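Local coordinates for protein cocosin 1 acidic chain (Cocos nucifera, PDB 5WPW) that serves as an 11S globulin of coconut, a hexameric two-cupin seed storage protein that acts as a nutrient reservoir and is a potential food allergen, at residues 72-77 against 116-121; 291-296 against 351-356; 312-317 against 359-364. The protein carries 2 engineered substitutions. One frame throughout, in Å; residues are numbered along the deposited sequence.

Contact 1. Residues 72-77 against 116-121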
# COMPACT_ATOMS: atom_id res chain seq x y z
N VAL A 72 18.07 7.95 -25.90
CA VAL A 72 16.68 7.48 -25.89
C VAL A 72 15.79 8.60 -25.39
O VAL A 72 16.15 9.35 -24.47
CB VAL A 72 16.52 6.22 -25.03
CG1 VAL A 72 15.12 6.13 -24.52
CG2 VAL A 72 16.82 4.99 -25.85
N GLY A 73 14.62 8.72 -26.00
CA GLY A 73 13.59 9.63 -25.52
C GLY A 73 12.30 8.90 -25.20
O GLY A 73 11.78 8.10 -26.00
N LEU A 74 11.79 9.17 -24.01
CA LEU A 74 10.51 8.65 -23.54
C LEU A 74 9.66 9.85 -23.16
O LEU A 74 10.03 10.63 -22.28
CB LEU A 74 10.71 7.73 -22.34
CG LEU A 74 9.44 7.19 -21.71
CD1 LEU A 74 8.85 6.23 -22.68
CD2 LEU A 74 9.78 6.50 -20.41
N VAL A 75 8.54 10.00 -23.83
CA VAL A 75 7.68 11.16 -23.57
C VAL A 75 6.64 10.78 -22.53
O VAL A 75 5.83 9.87 -22.75
CB VAL A 75 7.02 11.66 -24.86
CG1 VAL A 75 6.10 12.82 -24.53
CG2 VAL A 75 8.09 12.07 -25.88
N MET A 76 6.65 11.49 -21.40
CA MET A 76 5.67 11.25 -20.34
C MET A 76 4.58 12.30 -20.45
O MET A 76 4.83 13.47 -20.15
CB MET A 76 6.35 11.30 -18.97
CG MET A 76 7.64 10.50 -18.91
SD MET A 76 7.94 9.71 -17.32
CE MET A 76 9.55 8.94 -17.60
N PRO A 77 3.36 11.94 -20.87
CA PRO A 77 2.32 12.95 -21.11
C PRO A 77 1.93 13.72 -19.86
O PRO A 77 1.68 13.15 -18.79
CB PRO A 77 1.14 12.11 -21.64
CG PRO A 77 1.45 10.71 -21.27
CD PRO A 77 2.94 10.59 -21.27
N LEU A 116 16.34 -0.78 -20.43
CA LEU A 116 15.37 0.31 -20.49
C LEU A 116 13.96 -0.26 -20.35
O LEU A 116 13.63 -1.27 -20.97
CB LEU A 116 15.47 1.05 -21.82
CG LEU A 116 16.82 1.73 -22.03
CD1 LEU A 116 17.47 1.26 -23.32
CD2 LEU A 116 16.58 3.22 -22.03
N ALA A 117 13.14 0.40 -19.53
CA ALA A 117 11.75 0.01 -19.29
C ALA A 117 10.84 1.07 -19.90
O ALA A 117 10.89 2.24 -19.51
CB ALA A 117 11.45 -0.13 -17.80
N VAL A 118 10.00 0.65 -20.85
CA VAL A 118 9.05 1.53 -21.52
C VAL A 118 7.61 1.12 -21.21
O VAL A 118 7.14 0.11 -21.74
CB VAL A 118 9.30 1.50 -23.04
CG1 VAL A 118 8.33 2.41 -23.75
CG2 VAL A 118 10.72 1.89 -23.34
N PRO A 119 6.86 1.88 -20.40
CA PRO A 119 5.44 1.57 -20.16
C PRO A 119 4.63 1.56 -21.44
O PRO A 119 4.90 2.30 -22.38
CB PRO A 119 4.97 2.72 -19.25
CG PRO A 119 6.22 3.45 -18.82
CD PRO A 119 7.26 3.18 -19.83
N ASN A 120 3.58 0.75 -21.45
CA ASN A 120 2.68 0.80 -22.60
C ASN A 120 2.10 2.20 -22.76
O ASN A 120 1.95 2.95 -21.79
CB ASN A 120 1.55 -0.19 -22.43
CG ASN A 120 0.83 0.06 -21.15
OD1 ASN A 120 1.44 0.01 -20.08
ND2 ASN A 120 -0.46 0.38 -21.25
N GLY A 121 1.79 2.56 -24.00
CA GLY A 121 1.11 3.80 -24.27
C GLY A 121 1.95 5.06 -24.21
O GLY A 121 1.39 6.15 -24.40
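Val72 opens the contact with CG1, which stands anti to its backbone N and beside the carbonyl carbon. Its partner is Leu116, and the two side chains reach toward each other tip to tip, so that Val72 CG1 stops 4.1 Å from Leu116 CD2. The CA atoms of Val72 and Leu116 stay 9.1 Å apart, so the strands meet through side chains and not through backbone pairing. Leu74, with CG anti to the backbone N (chi1 176°), drops both methyls onto the second segment. One branch meets Val118: Leu74 CD1 lies 4.0 Å from Val118 CG1, and the two side chains slide past each other in opposite directions. The other branch reaches the ring that follows, with Leu74 CD2 4.2 Å from Pro119 CD. That same methyl is 4.5 Å from Ala117 O, a carbonyl oxygen buried here without any polar partner in the model, and Leu74 probably helps to shield it. Past Leu74 the chain swings off: Pro77 packs on Ile305 of a neighbouring subunit, while Gly121, at the far end of the other segment, gives its O to NE1 of Trp303 of that same subunit.

The backbone evidence marks this as face-to-face packing between sheets. The axes of strands 72-74 and 116-118 approach to 9.5 Å at an angle of 30°, with apolar side chains meeting in between and no bond joining the backbones. Strand 116-118 instead pairs with strand 61-67 through Leu116 and Val63, whereas Val72 and Gly73 pair with Tyr108 and Trp125 in the other sheet. This packing of one antiparallel sheet on the other fits the jelly-roll beta-barrel of cupins, here that of the N-terminal cupin domain.

Contact 2. Residues 291-296 against 351-356; sequences VVLYRN and ERAGSE. Engineered in segment 351-356: Glu356 (natural residue Ala).
Arg295 holds CG in the crowded position between its backbone N and carbonyl carbon (chi1 76°) and bends again at chi2 and chi3, turning the NE/NH2 edge of the guanidinium toward the Asn296 side chain. Asn296 turns its CG anti to the carbonyl carbon and has a positive phi of 63°, the left-handed conformation with which the chain turns after strand 287-293. Together these torsions bring Arg295 NE to 2.5 Å from Asn296 OD1, a very short bond in the plane of the amide carbonyl and on a lone pair, but clearly bent at the hydrogen; NH2 adds a weak second bond to the same oxygen.

The Asn296 backbone meets the other segment. Asn296 N donates to Gly354 O at 3.1 Å, nearly straight at the hydrogen (162°), although the donor stands well above the carbonyl plane and off the lone pairs. Beside it, Asn296 CA lies 3.2 Å from Ala353 O, a CA-H...O contact alongside the hydrogen bond. Asn296 O is buried without a polar partner in the model; Arg352 NH1 approaches it edge-on, near the guanidinium plane, at 3.8 Å, and its charge probably eases that burial.

The apolar part of the contact is Leu293 CB against Ala353 CB at 3.8 Å; the alanine methyl also lies 3.6 Å from Tyr294 O. At the exposed end of the contact Arg295 CB lies 3.4 Å from Ser355 O.

Strand 287-293 leaves its sheet here, where Leu293 pairs with Phe358 of strand 357-364, and the turn leads into strand 298-304. That strand is the antiparallel neighbour of 348-354 through Val299 and Glu351, and Val299 also lies against Leu293. The contact therefore lies where the chain passes from one sheet of the C-terminal cupin domain to the other, with Arg352 packing on Leu187 of a neighbouring subunit.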
# COMPACT_ATOMS: atom_id res chain seq x y z
N VAL A 291 23.56 -13.04 -16.58
CA VAL A 291 24.35 -14.19 -16.13
C VAL A 291 25.59 -14.27 -17.01
O VAL A 291 25.49 -14.32 -18.24
CB VAL A 291 23.55 -15.50 -16.20
CG1 VAL A 291 24.39 -16.68 -15.74
CG2 VAL A 291 22.27 -15.40 -15.38
N VAL A 292 26.77 -14.30 -16.38
CA VAL A 292 28.03 -14.47 -17.11
C VAL A 292 28.77 -15.62 -16.44
O VAL A 292 29.20 -15.50 -15.29
CB VAL A 292 28.89 -13.20 -17.10
CG1 VAL A 292 30.33 -13.53 -17.61
CG2 VAL A 292 28.24 -12.09 -17.94
N LEU A 293 28.88 -16.75 -17.14
CA LEU A 293 29.50 -17.97 -16.64
C LEU A 293 30.90 -18.09 -17.25
O LEU A 293 31.06 -17.96 -18.47
CB LEU A 293 28.67 -19.19 -17.03
CG LEU A 293 27.42 -19.52 -16.21
CD1 LEU A 293 26.73 -20.71 -16.82
CD2 LEU A 293 27.83 -19.81 -14.78
N TYR A 294 31.90 -18.28 -16.40
CA TYR A 294 33.27 -18.49 -16.84
C TYR A 294 33.42 -19.93 -17.33
O TYR A 294 32.51 -20.75 -17.18
CB TYR A 294 34.25 -18.19 -15.71
CG TYR A 294 34.21 -16.78 -15.15
CD1 TYR A 294 33.72 -15.71 -15.91
CD2 TYR A 294 34.68 -16.51 -13.87
CE1 TYR A 294 33.70 -14.42 -15.39
CE2 TYR A 294 34.66 -15.24 -13.34
CZ TYR A 294 34.16 -14.20 -14.10
OH TYR A 294 34.15 -12.94 -13.57
N ARG A 295 34.59 -20.25 -17.90
CA ARG A 295 34.80 -21.54 -18.57
C ARG A 295 34.33 -22.70 -17.71
O ARG A 295 34.69 -22.81 -16.53
CB ARG A 295 36.28 -21.71 -18.96
CG ARG A 295 37.23 -22.06 -17.79
CD ARG A 295 38.32 -23.10 -18.17
NE ARG A 295 37.89 -24.49 -17.97
CZ ARG A 295 38.06 -25.19 -16.84
NH1 ARG A 295 38.64 -24.65 -15.78
NH2 ARG A 295 37.64 -26.45 -16.78
N ASN A 296 33.48 -23.55 -18.28
CA ASN A 296 32.99 -24.81 -17.70
C ASN A 296 32.16 -24.65 -16.42
O ASN A 296 31.84 -25.65 -15.77
CB ASN A 296 34.15 -25.77 -17.44
CG ASN A 296 34.89 -26.12 -18.70
OD1 ASN A 296 36.11 -25.98 -18.78
ND2 ASN A 296 34.16 -26.58 -19.71
N GLU A 351 22.31 -25.12 -16.38
CA GLU A 351 23.16 -24.59 -17.44
C GLU A 351 24.64 -24.82 -17.12
O GLU A 351 25.08 -24.65 -15.98
CB GLU A 351 22.95 -23.10 -17.65
CG GLU A 351 21.58 -22.76 -18.19
CD GLU A 351 21.11 -21.42 -17.73
OE1 GLU A 351 21.85 -20.75 -16.98
OE2 GLU A 351 20.00 -21.04 -18.13
N ARG A 352 25.41 -25.17 -18.16
CA ARG A 352 26.86 -25.33 -18.03
C ARG A 352 27.54 -24.67 -19.21
O ARG A 352 27.24 -24.98 -20.37
CB ARG A 352 27.24 -26.81 -17.94
CG ARG A 352 28.68 -27.02 -17.52
CD ARG A 352 29.35 -28.03 -18.42
NE ARG A 352 29.14 -29.40 -17.95
CZ ARG A 352 29.84 -29.96 -16.97
NH1 ARG A 352 30.78 -29.26 -16.34
NH2 ARG A 352 29.59 -31.21 -16.60
N ALA A 353 28.45 -23.75 -18.92
CA ALA A 353 29.20 -23.09 -19.98
C ALA A 353 30.18 -24.07 -20.62
O ALA A 353 30.69 -24.99 -19.97
CB ALA A 353 29.95 -21.88 -19.43
N GLY A 354 30.44 -23.87 -21.91
CA GLY A 354 31.53 -24.56 -22.57
C GLY A 354 32.86 -23.93 -22.20
O GLY A 354 32.96 -23.07 -21.33
N SER A 355 33.91 -24.37 -22.91
CA SER A 355 35.27 -23.90 -22.64
C SER A 355 35.42 -22.40 -22.88
O SER A 355 36.38 -21.80 -22.39
CB SER A 355 36.28 -24.65 -23.52
OG SER A 355 35.86 -24.71 -24.88
N GLU A 356 34.50 -21.80 -23.62
CA GLU A 356 34.53 -20.41 -24.03
C GLU A 356 33.80 -19.48 -23.06
O GLU A 356 33.87 -18.25 -23.22
CB GLU A 356 33.90 -20.30 -25.42
CG GLU A 356 34.06 -18.98 -26.14
CD GLU A 356 33.10 -18.86 -27.30
OE1 GLU A 356 33.10 -17.80 -27.98
OE2 GLU A 356 32.34 -19.83 -27.53

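Contact 3. Residues 312-317 against 359-364; sequences YCTGGR and QLVSIK
A classic beta bulge interrupts the antiparallel pairing of strands 309-314 and 357-364 inside one sheet of the C-terminal cupin barrel: Thr314 and Gly315 both face Gln359. Before the bulge the ladder is regular. Tyr312 and Val361 form a hydrogen-bonded pair, Tyr312 N to Val361 O at 2.9 Å and Val361 N to Tyr312 O at 3.0 Å, both close to straight. Cys313 and Leu360 follow as the non-hydrogen-bonded pair. Then the register slips by one: Thr314 N reaches Gln359 O at 3.0 Å, its N-H bent to 144°, while Gln359 N returns an almost linear bond to Gly315 O at 3.1 Å.

Val361 CG1, on the same face as Tyr312, lies near the edge of the tyrosine ring and 3.9 Å from Thr314 CG2, the valine and threonine side chains crossing at about a right angle. Gln359, bent at chi2, curls back so that OE1 sits 3.3 Å from Gly315 CA, where a CB on Gly315 would clash with it. Arg290 of the adjoining strand bonds through NH1 to Thr314 OG1. One water bridges the Gln359 and Thr314 side chains, donating to Gln359 OE1 at 2.8 Å and lying 2.6 Å from Thr314 OG1.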
# COMPACT_ATOMS: atom_id res chain seq x y z
N TYR A 312 18.11 -15.12 -23.53
CA TYR A 312 18.75 -14.76 -24.79
C TYR A 312 20.25 -14.82 -24.62
O TYR A 312 20.80 -14.16 -23.73
CB TYR A 312 18.33 -13.35 -25.23
CG TYR A 312 18.98 -12.89 -26.51
CD1 TYR A 312 18.54 -13.37 -27.74
CD2 TYR A 312 20.04 -11.99 -26.50
CE1 TYR A 312 19.13 -12.95 -28.91
CE2 TYR A 312 20.64 -11.58 -27.68
CZ TYR A 312 20.17 -12.06 -28.88
OH TYR A 312 20.74 -11.68 -30.06
N CYS A 313 20.94 -15.59 -25.46
CA CYS A 313 22.39 -15.74 -25.32
C CYS A 313 23.11 -14.63 -26.08
O CYS A 313 22.90 -14.45 -27.29
CB CYS A 313 22.85 -17.12 -25.78
SG CYS A 313 24.66 -17.27 -25.79
N THR A 314 23.90 -13.84 -25.36
CA THR A 314 24.63 -12.72 -25.92
C THR A 314 26.06 -13.08 -26.32
O THR A 314 26.73 -12.27 -26.95
CB THR A 314 24.69 -11.55 -24.92
OG1 THR A 314 25.42 -11.94 -23.76
CG2 THR A 314 23.26 -11.11 -24.49
N GLY A 315 26.54 -14.26 -25.97
CA GLY A 315 27.92 -14.62 -26.26
C GLY A 315 28.25 -15.99 -25.72
O GLY A 315 27.52 -16.56 -24.89
N GLY A 316 29.36 -16.53 -26.20
CA GLY A 316 29.74 -17.83 -25.71
C GLY A 316 28.83 -18.94 -26.19
O GLY A 316 28.10 -18.83 -27.17
N ARG A 317 28.89 -20.05 -25.45
CA ARG A 317 28.19 -21.28 -25.78
C ARG A 317 27.96 -22.03 -24.48
O ARG A 317 28.85 -22.05 -23.63
CB ARG A 317 28.98 -22.19 -26.73
CG ARG A 317 29.16 -21.68 -28.13
CD ARG A 317 30.13 -22.57 -28.92
NE ARG A 317 30.20 -22.16 -30.31
CZ ARG A 317 29.26 -22.42 -31.22
NH1 ARG A 317 28.18 -23.11 -30.88
NH2 ARG A 317 29.41 -21.99 -32.47
N GLN A 359 27.34 -16.35 -21.84
CA GLN A 359 26.72 -15.14 -21.31
C GLN A 359 25.28 -15.01 -21.79
O GLN A 359 24.98 -15.22 -22.97
CB GLN A 359 27.47 -13.86 -21.71
CG GLN A 359 28.95 -13.86 -21.36
CD GLN A 359 29.80 -14.15 -22.59
OE1 GLN A 359 29.61 -13.56 -23.64
NE2 GLN A 359 30.73 -15.09 -22.45
N LEU A 360 24.38 -14.62 -20.88
CA LEU A 360 23.01 -14.44 -21.32
C LEU A 360 22.37 -13.30 -20.54
O LEU A 360 22.90 -12.81 -19.53
CB LEU A 360 22.21 -15.73 -21.18
CG LEU A 360 22.32 -16.32 -19.78
CD1 LEU A 360 21.13 -16.02 -18.85
CD2 LEU A 360 22.58 -17.81 -19.89
N VAL A 361 21.24 -12.86 -21.06
CA VAL A 361 20.33 -11.97 -20.37
C VAL A 361 18.98 -12.66 -20.34
O VAL A 361 18.55 -13.24 -21.35
CB VAL A 361 20.25 -10.58 -21.04
CG1 VAL A 361 19.96 -10.72 -22.53
CG2 VAL A 361 19.19 -9.72 -20.36
N SER A 362 18.35 -12.66 -19.18
CA SER A 362 17.03 -13.23 -19.07
C SER A 362 16.06 -12.12 -18.72
O SER A 362 16.40 -11.24 -17.94
CB SER A 362 16.96 -14.34 -18.02
OG SER A 362 17.74 -15.44 -18.43
N ILE A 363 14.88 -12.18 -19.31
CA ILE A 363 13.77 -11.30 -18.95
C ILE A 363 12.69 -12.18 -18.35
O ILE A 363 12.30 -13.18 -18.95
CB ILE A 363 13.21 -10.54 -20.16
CG1 ILE A 363 14.30 -9.73 -20.87
CG2 ILE A 363 11.98 -9.68 -19.74
CD1 ILE A 363 15.01 -8.72 -19.97
N LYS A 364 12.19 -11.81 -17.18
CA LYS A 364 11.24 -12.65 -16.45
C LYS A 364 9.93 -11.91 -16.28
O LYS A 364 9.93 -10.69 -16.11
CB LYS A 364 11.84 -13.08 -15.10
CG LYS A 364 13.18 -13.82 -15.29
CD LYS A 364 13.76 -14.42 -13.99
CE LYS A 364 14.99 -15.30 -14.30
NZ LYS A 364 15.36 -16.14 -13.12
O HOH W 1 27.91 -11.36 -23.95

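Overall arrangement
Contact 1 belongs to the N-terminal cupin domain, contacts 2 and 3 to the C-terminal one. Contacts 1 and 2 lie on opposite sides of the chain's centre, with centres about 35 Å apart. Contact 3 is nearer to contact 1, with nearest atoms about 8 Å apart, and strand 61-67 lies between: it touches Leu116 through Ile65, while Tyr312 and Val361 rest on Val66 and Tyr64. Contacts 2 and 3 interlock, their segments alternating along the chain and their centres about 11 Å apart. Probable backbone hydrogen bonds join them, Val291 O to Leu360 N at 2.9 Å and Gly354 N to Arg317 O at 3.0 Å.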